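PDB 2Z72: protein-tyrosine-phosphatase from Shewanella sp., which probably hydrolyses phosphate esters, notably those of protein tyrosines, at a two-zinc centre as a cold-active member of the calcineurin-like phosphoesterases. Local coordinates for residues Asp84-Leu89 with Trp127-Leu132; Met153-Asp158 with Ala230-Ser235; Ala268-Ile273 with Asn298-Val303. All coordinates share one frame; numbering follows the deposited sequence. Where two conformers were deposited one is given.

Contact 1: residues Asp84-Leu89 with Trp127-Leu132; sequences DVLLTL and WFMYQL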
loop_
_atom_site.group_PDB
_atom_site.type_symbol
_atom_site.label_atom_id
_atom_site.label_comp_id
_atom_site.label_asym_id
_atom_site.label_seq_id
_atom_site.Cartn_x
_atom_site.Cartn_y
_atom_site.Cartn_z
ATOM N N ASP A 84 -13.878 1.862 -5.306
ATOM C CA ASP A 84 -15.076 2.492 -4.828
ATOM C C ASP A 84 -15.141 2.448 -3.322
ATOM O O ASP A 84 -15.548 3.453 -2.667
ATOM C CB ASP A 84 -16.337 1.827 -5.408
ATOM C CG ASP A 84 -16.428 1.859 -6.914
ATOM O OD1 ASP A 84 -15.857 2.777 -7.544
ATOM O OD2 ASP A 84 -17.107 0.962 -7.444
ATOM N N VAL A 85 -14.802 1.323 -2.709
ATOM C CA VAL A 85 -14.840 1.217 -1.250
ATOM C C VAL A 85 -13.799 2.141 -0.609
ATOM O O VAL A 85 -14.128 2.858 0.359
ATOM C CB VAL A 85 -14.597 -0.232 -0.808
ATOM C CG1 VAL A 85 -14.501 -0.370 0.705
ATOM C CG2 VAL A 85 -15.714 -1.147 -1.334
ATOM N N LEU A 86 -12.597 2.158 -1.142
ATOM C CA LEU A 86 -11.598 3.079 -0.632
ATOM C C LEU A 86 -12.043 4.513 -0.660
ATOM O O LEU A 86 -11.893 5.288 0.303
ATOM C CB LEU A 86 -10.310 2.896 -1.440
ATOM C CG LEU A 86 -9.180 3.867 -1.149
ATOM C CD1 LEU A 86 -8.689 3.715 0.288
ATOM C CD2 LEU A 86 -8.032 3.691 -2.152
ATOM N N LEU A 87 -12.583 4.958 -1.816
ATOM C CA LEU A 87 -12.974 6.327 -1.966
ATOM C C LEU A 87 -14.078 6.669 -0.987
ATOM O O LEU A 87 -14.068 7.731 -0.331
ATOM C CB LEU A 87 -13.422 6.614 -3.393
ATOM C CG LEU A 87 -13.534 8.070 -3.793
ATOM C CD1 LEU A 87 -12.172 8.729 -4.004
ATOM C CD2 LEU A 87 -14.302 8.124 -5.107
ATOM N N THR A 88 -15.081 5.794 -0.882
ATOM C CA THR A 88 -16.171 6.060 0.039
ATOM C C THR A 88 -15.673 6.191 1.493
ATOM O O THR A 88 -16.059 7.089 2.219
ATOM C CB THR A 88 -17.217 4.943 -0.057
ATOM O OG1 THR A 88 -17.818 5.071 -1.353
ATOM C CG2 THR A 88 -18.299 5.054 1.008
ATOM N N LEU A 89 -14.759 5.270 1.886
ATOM C CA LEU A 89 -14.245 5.317 3.236
ATOM C C LEU A 89 -13.533 6.644 3.487
ATOM O O LEU A 89 -13.721 7.291 4.535
ATOM C CB LEU A 89 -13.285 4.127 3.440
ATOM C CG LEU A 89 -12.479 4.209 4.769
ATOM C CD1 LEU A 89 -13.379 4.215 5.988
ATOM C CD2 LEU A 89 -11.503 3.015 4.794
ATOM N N TRP A 127 -3.559 4.898 -9.393
ATOM C CA TRP A 127 -3.428 6.294 -9.811
ATOM C C TRP A 127 -4.009 7.241 -8.771
ATOM O O TRP A 127 -3.529 8.376 -8.662
ATOM C CB TRP A 127 -4.027 6.524 -11.209
ATOM C CG TRP A 127 -3.205 5.923 -12.292
ATOM C CD1 TRP A 127 -3.484 4.877 -13.098
ATOM C CD2 TRP A 127 -1.886 6.385 -12.664
ATOM N NE1 TRP A 127 -2.447 4.655 -13.949
ATOM C CE2 TRP A 127 -1.452 5.559 -13.720
ATOM C CE3 TRP A 127 -1.031 7.420 -12.237
ATOM C CZ2 TRP A 127 -0.217 5.722 -14.329
ATOM C CZ3 TRP A 127 0.194 7.576 -12.842
ATOM C CH2 TRP A 127 0.597 6.741 -13.877
ATOM N N PHE A 128 -5.045 6.839 -8.059
ATOM C CA PHE A 128 -5.565 7.627 -6.985
ATOM C C PHE A 128 -4.495 7.791 -5.911
ATOM O O PHE A 128 -4.287 8.913 -5.421
ATOM C CB PHE A 128 -6.828 6.980 -6.402
ATOM C CG PHE A 128 -7.298 7.636 -5.122
ATOM C CD1 PHE A 128 -7.908 8.870 -5.113
ATOM C CD2 PHE A 128 -7.104 6.987 -3.927
ATOM C CE1 PHE A 128 -8.312 9.463 -3.934
ATOM C CE2 PHE A 128 -7.509 7.585 -2.738
ATOM C CZ PHE A 128 -8.139 8.815 -2.734
ATOM N N MET A 129 -3.840 6.717 -5.535
ATOM C CA MET A 129 -2.814 6.797 -4.472
ATOM C C MET A 129 -1.608 7.593 -4.929
ATOM O O MET A 129 -0.994 8.265 -4.083
ATOM C CB MET A 129 -2.458 5.406 -3.988
ATOM C CG MET A 129 -3.540 4.680 -3.209
ATOM S SD MET A 129 -4.194 5.598 -1.807
ATOM C CE MET A 129 -2.714 5.737 -0.819
ATOM N N TYR A 130 -1.260 7.538 -6.212
ATOM C CA TYR A 130 -0.169 8.344 -6.759
ATOM C C TYR A 130 -0.515 9.826 -6.606
ATOM O O TYR A 130 0.260 10.646 -6.126
ATOM C CB TYR A 130 0.025 7.900 -8.177
ATOM C CG TYR A 130 1.111 8.551 -9.005
ATOM C CD1 TYR A 130 0.941 9.825 -9.523
ATOM C CD2 TYR A 130 2.295 7.917 -9.304
ATOM C CE1 TYR A 130 1.910 10.448 -10.287
ATOM C CE2 TYR A 130 3.272 8.492 -10.099
ATOM C CZ TYR A 130 3.056 9.761 -10.588
ATOM O OH TYR A 130 3.981 10.411 -11.405
ATOM N N GLN A 131 -1.720 10.207 -7.052
ATOM C CA GLN A 131 -2.156 11.590 -6.910
ATOM C C GLN A 131 -2.191 11.984 -5.431
ATOM O O GLN A 131 -1.746 13.087 -5.071
ATOM C CB GLN A 131 -3.530 11.769 -7.573
ATOM C CG GLN A 131 -4.108 13.134 -7.406
ATOM C CD GLN A 131 -5.323 13.241 -8.305
ATOM O OE1 GLN A 131 -6.449 13.057 -7.813
ATOM N NE2 GLN A 131 -5.143 13.517 -9.578
ATOM N N LEU A 132 -2.700 11.117 -4.562
ATOM C CA LEU A 132 -2.803 11.471 -3.137
ATOM C C LEU A 132 -1.425 11.683 -2.565
ATOM O O LEU A 132 -1.227 12.570 -1.696
ATOM C CB LEU A 132 -3.569 10.331 -2.463
ATOM C CG LEU A 132 -4.189 10.781 -1.162
ATOM C CD1 LEU A 132 -5.450 11.631 -1.437
ATOM C CD2 LEU A 132 -4.559 9.595 -0.306
#

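Contact 2: residues Met153-Asp158 with Ala230-Ser235; sequences MVLGGD and ANVDAS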
loop_
_atom_site.group_PDB
_atom_site.type_symbol
_atom_site.label_atom_id
_atom_site.label_comp_id
_atom_site.label_asym_id
_atom_site.label_seq_id
_atom_site.Cartn_x
_atom_site.Cartn_y
_atom_site.Cartn_z
ATOM N N MET A 153 4.603 -9.937 -5.147
ATOM C CA MET A 153 4.228 -11.024 -6.059
ATOM C C MET A 153 4.061 -10.507 -7.483
ATOM O O MET A 153 4.663 -11.010 -8.422
ATOM C CB MET A 153 2.950 -11.703 -5.585
ATOM C CG MET A 153 3.321 -12.801 -4.580
ATOM S SD MET A 153 1.958 -13.897 -4.188
ATOM C CE MET A 153 0.923 -12.881 -3.158
ATOM N N VAL A 154 3.265 -9.445 -7.671
ATOM C CA VAL A 154 3.021 -8.903 -8.994
ATOM C C VAL A 154 4.315 -8.483 -9.627
ATOM O O VAL A 154 4.608 -8.821 -10.788
ATOM C CB VAL A 154 1.995 -7.764 -8.962
ATOM C CG1 VAL A 154 1.996 -6.985 -10.241
ATOM C CG2 VAL A 154 0.596 -8.367 -8.657
ATOM N N LEU A 155 5.118 -7.683 -8.932
ATOM C CA LEU A 155 6.311 -7.144 -9.544
ATOM C C LEU A 155 7.272 -8.295 -9.897
ATOM O O LEU A 155 7.987 -8.182 -10.903
ATOM C CB LEU A 155 6.980 -6.083 -8.669
ATOM C CG LEU A 155 6.486 -4.661 -8.906
ATOM C CD1 LEU A 155 5.029 -4.427 -8.861
ATOM C CD2 LEU A 155 7.303 -3.787 -7.914
ATOM N N GLY A 156 7.253 -9.358 -9.112
ATOM C CA GLY A 156 8.122 -10.491 -9.343
ATOM C C GLY A 156 7.605 -11.554 -10.286
ATOM O O GLY A 156 8.364 -12.511 -10.540
ATOM N N GLY A 157 6.377 -11.445 -10.757
ATOM C CA GLY A 157 5.877 -12.460 -11.668
ATOM C C GLY A 157 5.070 -13.575 -11.073
ATOM O O GLY A 157 4.845 -14.583 -11.794
ATOM N N ASP A 158 4.608 -13.429 -9.841
ATOM C CA ASP A 158 3.670 -14.392 -9.245
ATOM C C ASP A 158 2.292 -13.819 -9.426
ATOM O O ASP A 158 1.867 -12.897 -8.692
ATOM C CB ASP A 158 4.059 -14.618 -7.785
ATOM C CG ASP A 158 3.153 -15.576 -7.085
ATOM O OD1 ASP A 158 2.197 -16.051 -7.738
ATOM O OD2 ASP A 158 3.392 -15.870 -5.911
ATOM N N ALA A 230 16.033 -3.339 -3.703
ATOM C CA ALA A 230 17.053 -3.859 -4.593
ATOM C C ALA A 230 16.736 -5.217 -5.155
ATOM O O ALA A 230 17.334 -5.603 -6.174
ATOM C CB ALA A 230 18.421 -3.896 -3.872
ATOM N N ASN A 231 15.829 -5.938 -4.537
ATOM C CA ASN A 231 15.636 -7.346 -4.895
ATOM C C ASN A 231 14.239 -7.682 -5.241
ATOM O O ASN A 231 13.973 -8.869 -5.504
ATOM C CB ASN A 231 16.133 -8.277 -3.756
ATOM C CG ASN A 231 17.633 -8.106 -3.600
ATOM O OD1 ASN A 231 18.142 -7.365 -2.686
ATOM N ND2 ASN A 231 18.356 -8.738 -4.501
ATOM N N VAL A 232 13.300 -6.734 -5.317
ATOM C CA VAL A 232 11.946 -7.115 -5.741
ATOM C C VAL A 232 11.934 -7.679 -7.161
ATOM O O VAL A 232 11.043 -8.474 -7.462
ATOM C CB VAL A 232 11.002 -5.922 -5.490
ATOM C CG1 VAL A 232 11.292 -4.751 -6.432
ATOM C CG2 VAL A 232 9.544 -6.293 -5.594
ATOM N N ASP A 233 12.964 -7.391 -7.939
ATOM C CA ASP A 233 13.158 -7.886 -9.304
ATOM C C ASP A 233 14.128 -9.052 -9.384
ATOM O O ASP A 233 14.555 -9.469 -10.483
ATOM C CB ASP A 233 13.691 -6.747 -10.202
ATOM C CG ASP A 233 12.730 -5.620 -10.385
ATOM O OD1 ASP A 233 11.679 -5.878 -11.009
ATOM O OD2 ASP A 233 12.975 -4.487 -9.960
ATOM N N ALA A 234 14.524 -9.610 -8.249
ATOM C CA ALA A 234 15.372 -10.802 -8.303
ATOM C C ALA A 234 14.508 -11.995 -8.708
ATOM O O ALA A 234 13.284 -12.081 -8.552
ATOM C CB ALA A 234 16.117 -11.060 -6.994
ATOM N N SER A 235 15.194 -13.019 -9.277
ATOM C CA SER A 235 14.493 -14.283 -9.484
ATOM C C SER A 235 14.102 -14.956 -8.181
ATOM O O SER A 235 14.745 -14.780 -7.181
ATOM C CB SER A 235 15.352 -15.278 -10.289
ATOM O OG SER A 235 16.480 -15.680 -9.517
HETATM O O HOH W 1 11.234 -11.514 -11.211
HETATM O O HOH W 2 10.347 -13.497 -8.340
#

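Contact 3: residues Ala268-Ile273 with Asn298-Val303; sequences AELDTI and NKVIAV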
loop_
_atom_site.group_PDB
_atom_site.type_symbol
_atom_site.label_atom_id
_atom_site.label_comp_id
_atom_site.label_asym_id
_atom_site.label_seq_id
_atom_site.Cartn_x
_atom_site.Cartn_y
_atom_site.Cartn_z
ATOM N N ALA A 268 3.417 -11.912 25.888
ATOM C CA ALA A 268 4.832 -11.837 26.339
ATOM C C ALA A 268 5.837 -11.752 25.198
ATOM O O ALA A 268 6.786 -11.008 25.125
ATOM C CB ALA A 268 5.141 -13.017 27.238
ATOM N N GLU A 269 5.633 -12.514 24.168
ATOM C CA GLU A 269 6.443 -12.634 22.968
ATOM C C GLU A 269 6.285 -11.310 22.212
ATOM O O GLU A 269 7.287 -10.719 21.794
ATOM C CB GLU A 269 6.053 -13.777 22.021
ATOM C CG GLU A 269 7.033 -14.111 20.931
ATOM C CD GLU A 269 7.129 -15.052 19.796
ATOM O OE1 GLU A 269 6.356 -16.041 19.828
ATOM O OE2 GLU A 269 7.999 -14.776 18.877
ATOM N N LEU A 270 5.041 -10.830 22.138
ATOM C CA LEU A 270 4.852 -9.505 21.524
ATOM C C LEU A 270 5.635 -8.411 22.242
ATOM O O LEU A 270 6.248 -7.559 21.575
ATOM C CB LEU A 270 3.352 -9.199 21.495
ATOM C CG LEU A 270 2.942 -7.920 20.828
ATOM C CD1 LEU A 270 3.329 -7.907 19.339
ATOM C CD2 LEU A 270 1.443 -7.782 20.954
ATOM N N ASP A 271 5.625 -8.462 23.564
ATOM C CA ASP A 271 6.342 -7.460 24.323
ATOM C C ASP A 271 7.801 -7.440 23.952
ATOM O O ASP A 271 8.402 -6.366 23.896
ATOM C CB ASP A 271 6.208 -7.697 25.839
ATOM C CG ASP A 271 4.819 -7.405 26.339
ATOM O OD1 ASP A 271 4.106 -6.588 25.721
ATOM O OD2 ASP A 271 4.510 -7.970 27.433
ATOM N N THR A 272 8.349 -8.601 23.673
ATOM C CA THR A 272 9.782 -8.582 23.305
ATOM C C THR A 272 9.989 -7.905 21.954
ATOM O O THR A 272 11.024 -7.237 21.770
ATOM C CB THR A 272 10.332 -10.015 23.255
ATOM O OG1 THR A 272 10.249 -10.629 24.533
ATOM C CG2 THR A 272 11.802 -10.018 22.900
ATOM N N ILE A 273 9.051 -8.030 21.064
ATOM C CA ILE A 273 9.182 -7.321 19.780
ATOM C C ILE A 273 8.966 -5.842 19.922
ATOM O O ILE A 273 9.711 -5.014 19.393
ATOM C CB ILE A 273 8.243 -8.017 18.772
ATOM C CG1 ILE A 273 8.711 -9.460 18.556
ATOM C CG2 ILE A 273 8.117 -7.155 17.532
ATOM C CD1 ILE A 273 7.652 -10.405 18.030
ATOM N N ASN A 298 -4.415 -3.908 22.769
ATOM C CA ASN A 298 -4.197 -2.964 21.687
ATOM C C ASN A 298 -2.722 -2.670 21.378
ATOM O O ASN A 298 -2.404 -1.654 20.765
ATOM C CB ASN A 298 -4.872 -1.674 22.049
ATOM C CG ASN A 298 -6.372 -1.705 21.989
ATOM O OD1 ASN A 298 -6.923 -2.282 21.085
ATOM N ND2 ASN A 298 -7.023 -1.087 22.962
ATOM N N LYS A 299 -1.878 -3.629 21.664
ATOM C CA LYS A 299 -0.480 -3.599 21.230
ATOM C C LYS A 299 -0.308 -3.917 19.742
ATOM O O LYS A 299 0.666 -3.460 19.152
ATOM C CB LYS A 299 0.327 -4.615 22.069
ATOM C CG LYS A 299 0.384 -4.177 23.525
ATOM C CD LYS A 299 1.069 -5.208 24.390
ATOM C CE LYS A 299 0.949 -4.859 25.849
ATOM N NZ LYS A 299 1.558 -5.904 26.733
ATOM N N VAL A 300 -1.241 -4.678 19.176
ATOM C CA VAL A 300 -1.320 -4.892 17.732
ATOM C C VAL A 300 -2.654 -4.305 17.286
ATOM O O VAL A 300 -3.695 -4.603 17.879
ATOM C CB VAL A 300 -1.236 -6.377 17.330
ATOM C CG1 VAL A 300 -1.618 -6.568 15.857
ATOM C CG2 VAL A 300 0.147 -6.977 17.539
ATOM N N ILE A 301 -2.611 -3.506 16.229
ATOM C CA ILE A 301 -3.863 -3.069 15.598
ATOM C C ILE A 301 -3.875 -3.623 14.189
ATOM O O ILE A 301 -2.993 -3.374 13.403
ATOM C CB ILE A 301 -4.080 -1.558 15.578
ATOM C CG1 ILE A 301 -3.755 -0.879 16.926
ATOM C CG2 ILE A 301 -5.504 -1.257 15.142
ATOM C CD1 ILE A 301 -4.687 -1.236 18.063
ATOM N N ALA A 302 -4.972 -4.390 13.928
ATOM C CA ALA A 302 -5.212 -4.987 12.623
ATOM C C ALA A 302 -5.993 -4.007 11.781
ATOM O O ALA A 302 -7.083 -3.555 12.156
ATOM C CB ALA A 302 -6.022 -6.275 12.807
ATOM N N VAL A 303 -5.444 -3.628 10.624
ATOM C CA VAL A 303 -6.081 -2.659 9.746
ATOM C C VAL A 303 -6.387 -3.228 8.356
ATOM O O VAL A 303 -6.733 -2.436 7.481
ATOM C CB VAL A 303 -5.272 -1.344 9.671
ATOM C CG1 VAL A 303 -5.173 -0.696 11.057
ATOM C CG2 VAL A 303 -3.889 -1.517 9.068
HETATM O O HOH W 3 3.067 -6.381 29.199
#

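Contact 1: residues Asp84-Leu89 with Trp127-Leu132
The ring of F128 meets two neighbouring leucines, whose methyls come from the same side of the ring plane at opposite corners of the ring, each at an oblique angle that is neither a face nor an edge contact. L86 takes one corner, its CD2 lying 3.9 Å from CD2 of F128 and 4.0 Å from CE2 of F128. L87 takes the para-related corner, where its CD1 is 3.9 Å from F128 CE1. A different flat pair lies on the far side of helix 122-138: W127 places its CZ3 3.9 Å above the plane of the Y130 ring, over the ring centre, while W190 packs edge-to-face with Y130.

The reach of F128 follows from its first torsion. CG is anti to the backbone N (chi1 170°), which throws the ring out across the gap between the helices. That gap is wide: the axes of the two short segments come no closer than 12.2 Å, at 34° between their N-to-C directions, so side chains alone bridge it.

The two helices belong to the beta-alpha-beta-alpha-beta core of the calcineurin-like fold. Helix 83-92 links parallel strands 72-76 and 108-111, and helix 122-138 links 108-111 to 142-145. L86 and M129 both rest on M111 of the intervening strand, evidence that the helices share one face of the sheet. M129 adds a looser touch, its SD 4.3 Å from L86 CD2. No hydrogen bond crosses between the segments; of the four touching residues, L86, F128 and M129 are buried, whereas L87 is partly exposed and also packs on I96.

Contact 2: residues Met153-Asp158 with Ala230-Ser235
L155 meets V232 where the end of helix 149-156, whose first residue N149 is a zinc ligand, lies against the link between helices 221-231 and 236-241. Two standard motifs shape the site. A Schellman motif ends the first helix, with G157 at positive phi and D158 N bonded back to M153 O; a type I beta turn runs from N231 to A234.

The apolar part is small. CG2 of V232 sits 4.0 Å from L155 CB and 4.1 Å from L155 CD2, the two side chains crossing at a slant. At a chi1 of 69°, V232 keeps CG1 between its backbone N and carbonyl carbon, and CG2 is the branch that reaches the leucine. L155 also packs on L191 and R192 of helix 186-192.

Close backbone approach comes next: CA of G156 lies 4.0 Å from V232 O.

The carboxylate of D233 forms a salt bridge with R192 of helix 186-192 and makes no hydrogen bond to segment 153-158.

Direct hydrogen bonds between the segments are absent, and water replaces them. Two waters each donate to G156 O and A234 O; one is 3.1 Å from G156 O and 3.3 Å from A234 O, while the other has a weak bond to A234 O at 3.4 Å.

Contact 3: residues Ala268-Ile273 with Asn298-Val303
The torsions bring D271 and K299 together: each has CG anti to its own carbonyl carbon, with chi1 of -71° and -66°, and the lysine chain is extended from there to its tip. L270 takes the other course: CG is anti to the backbone N (chi1 -176°), sending both methyls to the strand. The contact sets helix 267-277 against the start of strand 300-302, which lies between parallel strand 281-284 and antiparallel strand 293-295 in a six-stranded mixed sheet of the calcineurin-like phosphoesterase fold. K299 and V300 both face L295 of strand 293-295, a classic beta bulge.

Under the charged pair the packing is apolar. CD2 of L270 touches K299 CB at 3.5 Å and V300 CG2 at 3.7 Å, and CD1 of L270 lies 3.8 Å from V300 CG2; F265 and F296 also pack on this leucine.

The polar layer is a salt bridge in which K299 NZ donates to the syn lone pair of D271 OD1 at 2.8 Å. E267, at the start of the same helix, makes a second salt bridge to the ammonium. With D271 replaced by an alanine, K299 would probably lose one of its two carboxylate partners and a bridging water its acceptor, leaving the lysine's end freer to turn. That water donates to D271 OD2 at 2.8 Å and accepts from K299 NZ at 2.9 Å.

How the contacts relate
Contact 1 is the buried one, its centre 11 Å from that of the chain; contacts 2 and 3, at 16 and 21 Å, are partly buried. The chemistry changes accordingly: contact 1 is wholly apolar, contact 2 pairs a small apolar touch with water-bridged carbonyls, and contact 3 sets a salt bridge over aliphatic packing. No helix or strand is shared. Contact 1 joins two helices on one sheet, contact 2 a helix end and a turn, contact 3 a helix and a strand of a second sheet. Contacts 1 and 2 lie on opposite sides of the chain's centre, and the side chains of L86, V232 and V300 are about 13, 14 and 14 Å from zinc.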